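Local coordinates for putative rubredoxin reductase (Rhodopseudomonas palustris, PDB 3FG2), which probably passes electrons from NADH through its bound FAD to the ferredoxin of the CYP199A2 system, at residues D215-V220 / L228-V233; K143-I148 / L166-V171; I97-L102 / P268-I273. One frame throughout, in Å; residues are numbered along the deposited sequence.

Contact 1. Residues D215-V220 / L228-V233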
loop_
_atom_site.group_PDB
_atom_site.type_symbol
_atom_site.label_atom_id
_atom_site.label_comp_id
_atom_site.label_asym_id
_atom_site.label_seq_id
_atom_site.Cartn_x
_atom_site.Cartn_y
_atom_site.Cartn_z
ATOM N N ASP A 215 2.253 -31.808 -9.169
ATOM C CA ASP A 215 1.930 -30.395 -9.298
ATOM C C ASP A 215 1.707 -29.858 -7.896
ATOM O O ASP A 215 1.027 -28.848 -7.688
ATOM C CB ASP A 215 0.699 -30.186 -10.175
ATOM C CG ASP A 215 1.039 -30.216 -11.657
ATOM O OD1 ASP A 215 1.959 -29.471 -12.073
ATOM O OD2 ASP A 215 0.394 -30.979 -12.410
ATOM N N ARG A 216 2.312 -30.558 -6.941
ATOM C CA ARG A 216 2.237 -30.212 -5.534
ATOM C C ARG A 216 3.536 -29.557 -5.104
ATOM O O ARG A 216 4.601 -30.160 -5.218
ATOM C CB ARG A 216 2.023 -31.469 -4.692
ATOM C CG ARG A 216 0.695 -32.153 -4.905
ATOM C CD ARG A 216 0.581 -33.376 -4.011
ATOM N NE ARG A 216 1.275 -34.538 -4.560
ATOM C CZ ARG A 216 0.895 -35.178 -5.663
ATOM N NH1 ARG A 216 1.578 -36.229 -6.093
ATOM N NH2 ARG A 216 -0.175 -34.768 -6.337
ATOM N N VAL A 217 3.452 -28.327 -4.618
ATOM C CA VAL A 217 4.639 -27.620 -4.151
ATOM C C VAL A 217 5.290 -28.434 -3.034
ATOM O O VAL A 217 4.593 -28.974 -2.181
ATOM C CB VAL A 217 4.271 -26.228 -3.576
ATOM C CG1 VAL A 217 5.477 -25.616 -2.904
ATOM C CG2 VAL A 217 3.749 -25.318 -4.676
ATOM N N THR A 218 6.614 -28.539 -3.034
ATOM C CA THR A 218 7.294 -29.273 -1.970
ATOM C C THR A 218 8.423 -28.456 -1.355
ATOM O O THR A 218 9.041 -28.879 -0.383
ATOM C CB THR A 218 7.886 -30.629 -2.450
ATOM O OG1 THR A 218 8.751 -30.413 -3.570
ATOM C CG2 THR A 218 6.778 -31.598 -2.820
ATOM N N GLY A 219 8.692 -27.286 -1.920
ATOM C CA GLY A 219 9.750 -26.456 -1.379
ATOM C C GLY A 219 10.139 -25.305 -2.280
ATOM O O GLY A 219 9.699 -25.216 -3.428
ATOM N N VAL A 220 10.961 -24.407 -1.752
ATOM C CA VAL A 220 11.426 -23.260 -2.523
ATOM C C VAL A 220 12.948 -23.313 -2.626
ATOM O O VAL A 220 13.655 -23.327 -1.616
ATOM C CB VAL A 220 10.989 -21.921 -1.869
ATOM C CG1 VAL A 220 11.557 -20.743 -2.659
ATOM C CG2 VAL A 220 9.470 -21.837 -1.838
ATOM N N LEU A 228 14.240 -24.951 0.651
ATOM C CA LEU A 228 13.455 -24.904 1.877
ATOM C C LEU A 228 12.158 -25.663 1.626
ATOM O O LEU A 228 11.347 -25.267 0.794
ATOM C CB LEU A 228 13.134 -23.461 2.266
ATOM C CG LEU A 228 14.299 -22.553 2.652
ATOM C CD1 LEU A 228 13.750 -21.218 3.133
ATOM C CD2 LEU A 228 15.127 -23.214 3.755
ATOM N N PRO A 229 11.950 -26.777 2.334
ATOM C CA PRO A 229 10.717 -27.548 2.131
ATOM C C PRO A 229 9.495 -26.746 2.567
ATOM O O PRO A 229 9.582 -25.904 3.467
ATOM C CB PRO A 229 10.938 -28.784 2.989
ATOM C CG PRO A 229 11.780 -28.249 4.132
ATOM C CD PRO A 229 12.767 -27.341 3.424
ATOM N N CYS A 230 8.367 -26.995 1.909
ATOM C CA CYS A 230 7.134 -26.295 2.227
ATOM C C CYS A 230 5.998 -26.823 1.358
ATOM O O CYS A 230 6.240 -27.381 0.291
ATOM C CB CYS A 230 7.309 -24.792 1.991
ATOM S SG CYS A 230 7.579 -24.312 0.265
ATOM N N ASP A 231 4.760 -26.665 1.815
ATOM C CA ASP A 231 3.624 -27.119 1.020
ATOM C C ASP A 231 2.783 -25.928 0.592
ATOM O O ASP A 231 1.746 -26.090 -0.043
ATOM C CB ASP A 231 2.770 -28.134 1.792
ATOM C CG ASP A 231 2.227 -27.582 3.089
ATOM O OD1 ASP A 231 1.579 -28.351 3.821
ATOM O OD2 ASP A 231 2.440 -26.387 3.382
ATOM N N LEU A 232 3.253 -24.731 0.932
ATOM C CA LEU A 232 2.567 -23.497 0.575
ATOM C C LEU A 232 3.553 -22.332 0.405
ATOM O O LEU A 232 4.486 -22.164 1.199
ATOM C CB LEU A 232 1.527 -23.143 1.645
ATOM C CG LEU A 232 0.671 -21.885 1.442
ATOM C CD1 LEU A 232 -0.184 -22.024 0.194
ATOM C CD2 LEU A 232 -0.215 -21.675 2.657
ATOM N N VAL A 233 3.339 -21.531 -0.634
ATOM C CA VAL A 233 4.189 -20.377 -0.897
ATOM C C VAL A 233 3.355 -19.109 -1.053
ATOM O O VAL A 233 2.351 -19.089 -1.774
ATOM C CB VAL A 233 5.021 -20.555 -2.194
ATOM C CG1 VAL A 233 5.919 -19.324 -2.417
ATOM C CG2 VAL A 233 5.864 -21.824 -2.108
#

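Contact 2. Residues K143-I148 / L166-V171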
loop_
_atom_site.group_PDB
_atom_site.type_symbol
_atom_site.label_atom_id
_atom_site.label_comp_id
_atom_site.label_asym_id
_atom_site.label_seq_id
_atom_site.Cartn_x
_atom_site.Cartn_y
_atom_site.Cartn_z
ATOM N N LYS A 143 0.789 -27.166 6.349
ATOM C CA LYS A 143 1.689 -27.278 7.487
ATOM C C LYS A 143 2.900 -26.362 7.444
ATOM O O LYS A 143 3.429 -25.981 8.486
ATOM C CB LYS A 143 2.224 -28.707 7.588
ATOM C CG LYS A 143 1.186 -29.807 7.613
ATOM C CD LYS A 143 0.633 -30.016 9.006
ATOM C CE LYS A 143 0.087 -31.428 9.141
ATOM N NZ LYS A 143 1.155 -32.451 8.870
ATOM N N HIS A 144 3.341 -26.002 6.246
ATOM C CA HIS A 144 4.565 -25.223 6.128
ATOM C C HIS A 144 4.544 -24.234 4.964
ATOM O O HIS A 144 4.492 -24.637 3.801
ATOM C CB HIS A 144 5.711 -26.218 5.951
ATOM C CG HIS A 144 7.067 -25.647 6.195
ATOM N ND1 HIS A 144 7.270 -24.333 6.552
ATOM C CD2 HIS A 144 8.292 -26.224 6.163
ATOM C CE1 HIS A 144 8.563 -24.126 6.731
ATOM N NE2 HIS A 144 9.203 -25.257 6.502
ATOM N N VAL A 145 4.599 -22.940 5.270
ATOM C CA VAL A 145 4.588 -21.930 4.217
ATOM C C VAL A 145 5.890 -21.127 4.135
ATOM O O VAL A 145 6.467 -20.744 5.160
ATOM C CB VAL A 145 3.418 -20.926 4.408
ATOM C CG1 VAL A 145 3.522 -20.243 5.760
ATOM C CG2 VAL A 145 3.444 -19.887 3.302
ATOM N N VAL A 146 6.363 -20.890 2.916
ATOM C CA VAL A 146 7.558 -20.077 2.731
ATOM C C VAL A 146 7.058 -18.733 2.226
ATOM O O VAL A 146 6.338 -18.672 1.231
ATOM C CB VAL A 146 8.532 -20.656 1.670
ATOM C CG1 VAL A 146 9.597 -19.615 1.323
ATOM C CG2 VAL A 146 9.217 -21.901 2.205
ATOM N N VAL A 147 7.426 -17.663 2.922
ATOM C CA VAL A 147 7.017 -16.322 2.522
ATOM C C VAL A 147 8.183 -15.638 1.806
ATOM O O VAL A 147 9.232 -15.395 2.405
ATOM C CB VAL A 147 6.613 -15.480 3.747
ATOM C CG1 VAL A 147 6.280 -14.055 3.324
ATOM C CG2 VAL A 147 5.422 -16.124 4.435
ATOM N N ILE A 148 7.999 -15.344 0.521
ATOM C CA ILE A 148 9.037 -14.687 -0.265
ATOM C C ILE A 148 8.718 -13.201 -0.311
ATOM O O ILE A 148 7.730 -12.793 -0.916
ATOM C CB ILE A 148 9.085 -15.215 -1.726
ATOM C CG1 ILE A 148 9.184 -16.747 -1.734
ATOM C CG2 ILE A 148 10.270 -14.590 -2.458
ATOM C CD1 ILE A 148 9.134 -17.381 -3.129
ATOM N N LEU A 166 1.185 -22.855 11.625
ATOM C CA LEU A 166 1.982 -23.256 10.468
ATOM C C LEU A 166 3.450 -22.973 10.691
ATOM O O LEU A 166 3.828 -22.107 11.481
ATOM C CB LEU A 166 1.553 -22.525 9.195
ATOM C CG LEU A 166 0.361 -23.065 8.412
ATOM C CD1 LEU A 166 -0.907 -22.872 9.226
ATOM C CD2 LEU A 166 0.261 -22.341 7.079
ATOM N N GLU A 167 4.281 -23.721 9.985
ATOM C CA GLU A 167 5.715 -23.531 10.064
ATOM C C GLU A 167 5.949 -22.378 9.097
ATOM O O GLU A 167 5.371 -22.363 8.008
ATOM C CB GLU A 167 6.423 -24.784 9.572
ATOM C CG GLU A 167 7.824 -24.898 10.049
ATOM C CD GLU A 167 8.021 -26.142 10.876
ATOM O OE1 GLU A 167 7.269 -26.319 11.867
ATOM O OE2 GLU A 167 8.928 -26.938 10.528
ATOM N N VAL A 168 6.784 -21.418 9.476
ATOM C CA VAL A 168 7.010 -20.269 8.615
ATOM C C VAL A 168 8.462 -19.917 8.339
ATOM O O VAL A 168 9.259 -19.753 9.260
ATOM C CB VAL A 168 6.339 -19.008 9.199
ATOM C CG1 VAL A 168 6.513 -17.834 8.246
ATOM C CG2 VAL A 168 4.877 -19.275 9.455
ATOM N N ASP A 169 8.787 -19.791 7.056
ATOM C CA ASP A 169 10.122 -19.405 6.617
ATOM C C ASP A 169 9.980 -18.191 5.707
ATOM O O ASP A 169 9.203 -18.206 4.749
ATOM C CB ASP A 169 10.815 -20.542 5.860
ATOM C CG ASP A 169 11.417 -21.573 6.791
ATOM O OD1 ASP A 169 10.697 -22.488 7.240
ATOM O OD2 ASP A 169 12.615 -21.459 7.091
ATOM N N VAL A 170 10.724 -17.137 6.024
ATOM C CA VAL A 170 10.687 -15.903 5.246
ATOM C C VAL A 170 11.962 -15.717 4.431
ATOM O O VAL A 170 13.065 -15.685 4.975
ATOM C CB VAL A 170 10.491 -14.673 6.157
ATOM C CG1 VAL A 170 10.590 -13.399 5.328
ATOM C CG2 VAL A 170 9.137 -14.749 6.851
ATOM N N VAL A 171 11.790 -15.591 3.122
ATOM C CA VAL A 171 12.894 -15.414 2.190
ATOM C C VAL A 171 12.996 -13.970 1.689
ATOM O O VAL A 171 12.097 -13.477 1.007
ATOM C CB VAL A 171 12.720 -16.355 0.974
ATOM C CG1 VAL A 171 13.734 -16.013 -0.113
ATOM C CG2 VAL A 171 12.873 -17.802 1.422
#

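Contact 3. Residues I97-L102 / P268-I273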
loop_
_atom_site.group_PDB
_atom_site.type_symbol
_atom_site.label_atom_id
_atom_site.label_comp_id
_atom_site.label_asym_id
_atom_site.label_seq_id
_atom_site.Cartn_x
_atom_site.Cartn_y
_atom_site.Cartn_z
ATOM N N ILE A 97 -18.367 5.316 -22.711
ATOM C CA ILE A 97 -18.946 6.467 -22.036
ATOM C C ILE A 97 -18.162 7.743 -22.289
ATOM O O ILE A 97 -16.937 7.716 -22.389
ATOM C CB ILE A 97 -19.015 6.224 -20.515
ATOM C CG1 ILE A 97 -19.803 4.944 -20.234
ATOM C CG2 ILE A 97 -19.668 7.412 -19.821
ATOM C CD1 ILE A 97 -19.892 4.595 -18.772
ATOM N N GLU A 98 -18.880 8.858 -22.411
ATOM C CA GLU A 98 -18.237 10.151 -22.615
ATOM C C GLU A 98 -17.949 10.694 -21.226
ATOM O O GLU A 98 -18.680 10.404 -20.275
ATOM C CB GLU A 98 -19.160 11.134 -23.330
ATOM C CG GLU A 98 -19.571 10.746 -24.729
ATOM C CD GLU A 98 -20.383 11.840 -25.397
ATOM O OE1 GLU A 98 -19.813 12.918 -25.679
ATOM O OE2 GLU A 98 -21.593 11.628 -25.625
ATOM N N TYR A 99 -16.892 11.484 -21.104
ATOM C CA TYR A 99 -16.553 12.042 -19.812
ATOM C C TYR A 99 -16.142 13.498 -19.926
ATOM O O TYR A 99 -15.645 13.936 -20.969
ATOM C CB TYR A 99 -15.423 11.222 -19.162
ATOM C CG TYR A 99 -14.107 11.224 -19.923
ATOM C CD1 TYR A 99 -13.288 12.353 -19.939
ATOM C CD2 TYR A 99 -13.699 10.108 -20.650
ATOM C CE1 TYR A 99 -12.102 12.372 -20.660
ATOM C CE2 TYR A 99 -12.514 10.118 -21.375
ATOM C CZ TYR A 99 -11.725 11.253 -21.377
ATOM O OH TYR A 99 -10.567 11.279 -22.114
ATOM N N GLY A 100 -16.381 14.248 -18.852
ATOM C CA GLY A 100 -15.983 15.641 -18.815
ATOM C C GLY A 100 -14.552 15.602 -18.316
ATOM O O GLY A 100 -13.645 16.205 -18.899
ATOM N N HIS A 101 -14.357 14.871 -17.221
ATOM C CA HIS A 101 -13.038 14.693 -16.632
ATOM C C HIS A 101 -12.890 13.228 -16.228
ATOM O O HIS A 101 -13.816 12.626 -15.667
ATOM C CB HIS A 101 -12.849 15.604 -15.415
ATOM C CG HIS A 101 -11.412 15.828 -15.055
ATOM N ND1 HIS A 101 -10.651 14.883 -14.401
ATOM C CD2 HIS A 101 -10.577 16.860 -15.323
ATOM C CE1 HIS A 101 -9.410 15.321 -14.286
ATOM N NE2 HIS A 101 -9.338 16.517 -14.839
ATOM N N LEU A 102 -11.730 12.660 -16.537
ATOM C CA LEU A 102 -11.429 11.262 -16.232
ATOM C C LEU A 102 -10.423 11.134 -15.089
ATOM O O LEU A 102 -9.347 11.736 -15.125
ATOM C CB LEU A 102 -10.873 10.562 -17.480
ATOM C CG LEU A 102 -10.348 9.132 -17.315
ATOM C CD1 LEU A 102 -11.454 8.239 -16.781
ATOM C CD2 LEU A 102 -9.834 8.609 -18.656
ATOM N N PRO A 268 -5.405 17.632 -19.880
ATOM C CA PRO A 268 -6.384 18.091 -18.896
ATOM C C PRO A 268 -7.599 17.224 -19.219
ATOM O O PRO A 268 -7.698 16.718 -20.332
ATOM C CB PRO A 268 -6.566 19.564 -19.257
ATOM C CG PRO A 268 -6.273 19.593 -20.731
ATOM C CD PRO A 268 -5.070 18.695 -20.839
ATOM N N HIS A 269 -8.497 17.040 -18.260
ATOM C CA HIS A 269 -9.678 16.182 -18.427
ATOM C C HIS A 269 -9.296 14.807 -17.894
ATOM O O HIS A 269 -10.148 13.930 -17.776
ATOM C CB HIS A 269 -10.106 15.999 -19.892
ATOM C CG HIS A 269 -10.387 17.274 -20.624
ATOM N ND1 HIS A 269 -10.635 17.307 -21.980
ATOM C CD2 HIS A 269 -10.432 18.561 -20.202
ATOM C CE1 HIS A 269 -10.819 18.559 -22.362
ATOM N NE2 HIS A 269 -10.700 19.339 -21.303
ATOM N N ILE A 270 -8.013 14.615 -17.592
ATOM C CA ILE A 270 -7.549 13.333 -17.070
ATOM C C ILE A 270 -6.559 13.448 -15.908
ATOM O O ILE A 270 -5.440 13.959 -16.062
ATOM C CB ILE A 270 -6.898 12.473 -18.176
ATOM C CG1 ILE A 270 -7.915 12.192 -19.284
ATOM C CG2 ILE A 270 -6.416 11.146 -17.588
ATOM C CD1 ILE A 270 -7.424 11.224 -20.354
ATOM N N SER A 271 -6.978 12.956 -14.747
ATOM C CA SER A 271 -6.137 12.968 -13.550
ATOM C C SER A 271 -5.790 11.546 -13.131
ATOM O O SER A 271 -6.468 10.589 -13.514
ATOM C CB SER A 271 -6.861 13.651 -12.386
ATOM O OG SER A 271 -6.993 15.038 -12.608
ATOM N N ALA A 272 -4.732 11.413 -12.339
ATOM C CA ALA A 272 -4.313 10.107 -11.828
ATOM C C ALA A 272 -4.059 10.264 -10.333
ATOM O O ALA A 272 -3.396 11.212 -9.913
ATOM C CB ALA A 272 -3.051 9.635 -12.532
ATOM N N ILE A 273 -4.593 9.343 -9.536
ATOM C CA ILE A 273 -4.431 9.398 -8.088
ATOM C C ILE A 273 -4.184 8.014 -7.481
ATOM O O ILE A 273 -4.568 6.987 -8.057
ATOM C CB ILE A 273 -5.695 9.973 -7.407
ATOM C CG1 ILE A 273 -6.908 9.114 -7.775
ATOM C CG2 ILE A 273 -5.912 11.419 -7.818
ATOM C CD1 ILE A 273 -8.171 9.507 -7.060
#

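Contact 1. Residues D215-V220 / L228-V233
V220, V217 and C230 carry this contact, and V233 completes the cluster. CG2 of V220 meets CG2 of V233 at 3.6 Å, methyl against methyl. The same V220 CG2 rests on the C230 sulphur, SG, at 3.8 Å. V217 lies three residues earlier on the same strand. Its CG1 reaches CG2 of V233 at 3.9 Å, and these two side chains cross at about a right angle. C230 holds SG between its own backbone N and carbonyl carbon (chi1 66°). From there SG lies against CA of G219, 3.5 Å away.

The backbone bonds fix the register. V220 N gives a bond of 2.7 Å to L228 O, and L228 N returns one of 2.8 Å to V220 O. This is an antiparallel hydrogen-bonded pair. The next pair, G219 with P229, is non-hydrogen-bonded. Beyond it C230 N bonds to T218 O at 3.0 Å, with the donor well above the carbonyl plane, 62° out of it. G219 suits its place: a side chain would clash with L228 O, and its backbone angles by themselves call for glycine.

After P229 the second segment turns out of the hairpin into strand 232-235 of the parallel sheet. D231 lies at that turn, and its carboxylate accepts backbone N-H groups of K143 and H144. The valine cluster lies between the small antiparallel sheet and the parallel sheet. I210 of the adjoining strand 207-213 touches V217 and V220. On the side of the parallel sheet V146 touches V220 and C230, and I148 touches V233.

Contact 2. Residues K143-I148 / L166-V171
H144 and E167 both set CG anti to their backbone N (chi1 -164° and -159°). Both side chains leave the same face of the sheet, and the ring of H144 meets CB of E167, its partner across the parallel pair. CB of E167 lies over one face of the ring, offset toward the rim, a CH-pi contact of 3.6 Å to the ring centroid. ND1 of H144 also makes a weak hydrogen bond of 3.1 Å to E167 O. That oxygen has a second, better donor in V145 N at 2.9 Å. D169 lies on the same face, and its OD2 is held by NE2 of H202 on strand 200-202. An alanine in place of H144 has no ring, so E167 O would probably be left with V145 N as its donor across the strands, and CB of E167 would lose its aromatic neighbour.

Five regular backbone bonds join the strands from K143 O to V171 N. The shortest runs from V147 N to D169 O, 2.6 Å. On the face of H144, V146 CG1 meets V171 CG2 at 3.7 Å. On the other face V145 CG1 touches CG2 of V168, with the two side chains lying side by side. F157 of helix 152-163 packs on V145 and V147 there, and A158 on V168. Strand 144-148, that helix and strand 167-171 form a beta-alpha-beta unit. With the GxGxxG-like turn after I148, this is consistent with the Rossmann-type NADH-binding domain of this reductase family.

Contact 3. Residues I97-L102 / P268-I273
S271 N gives L102 O a hydrogen bond of 2.7 Å. A second backbone bond runs from L102 N to H269 O. Its modelled length is very short, so the exact value is doubtful. The two bonds use the N-H and the C=O of L102 and flank I270, giving the one parallel bridge here, L102 with I270. The CA of I270 adds a CA-H...O contact of 3.1 Å to L102 O.

H101 covers the peptide that precedes I270. Its CG is anti to the backbone N (chi1 -160°). One ring face lies on the H269-I270 link, with H269 C over the ring centre and I270 N nearer the rim. The closest approach of ring to backbone is CD2 of H101 to CA of H269, 3.3 Å. The S271 side chain stands at the ring edge, where OG comes to 3.0 Å from CE1 of H101. The stronger partner of that hydroxyl is NH2 of R306.

Further out the packing is mostly apolar. L102 and I270 lie side by side and point the same way, with L102 CB 3.8 Å from I270 CG1. The tip of I270, CD1, meets OH of Y99 at 3.6 Å. Y99 also sets its ring against L102 CB, which lies over the ring centre. H269 CB lies 3.7 Å from G100 O, which has a weak bond from R87.

L102 also comes close to the FAD-binding M79. Strand 270-272 runs on toward D275, another residue that binds FAD. The chemistry implies an outermost strand, 270-272, held to strand 101-104 by main-chain bonds. The imidazole of H101 is laid over the 269-270 peptide, with apolar packing of L102, I270 and Y99 beside it.

Overall arrangement
From the N terminus, the chain opens contact 3 at 97-102, where it passes from a small antiparallel sheet into the parallel sheet of the FAD-binding domain. It then crosses to a second parallel sheet. There 143-148 and 166-171 close contact 2 around a single helix. Contact 1 follows in series and closes a short hairpin loop, and its second segment leads back into that parallel sheet beside strand 144-148. The centres of contacts 1 and 2 are about 9 Å apart. The chain then returns, and 268-273 closes contact 3. Both other contacts nest in that long loop, contact 1 about 45 Å and contact 2 about 44 Å from contact 3, centre to centre.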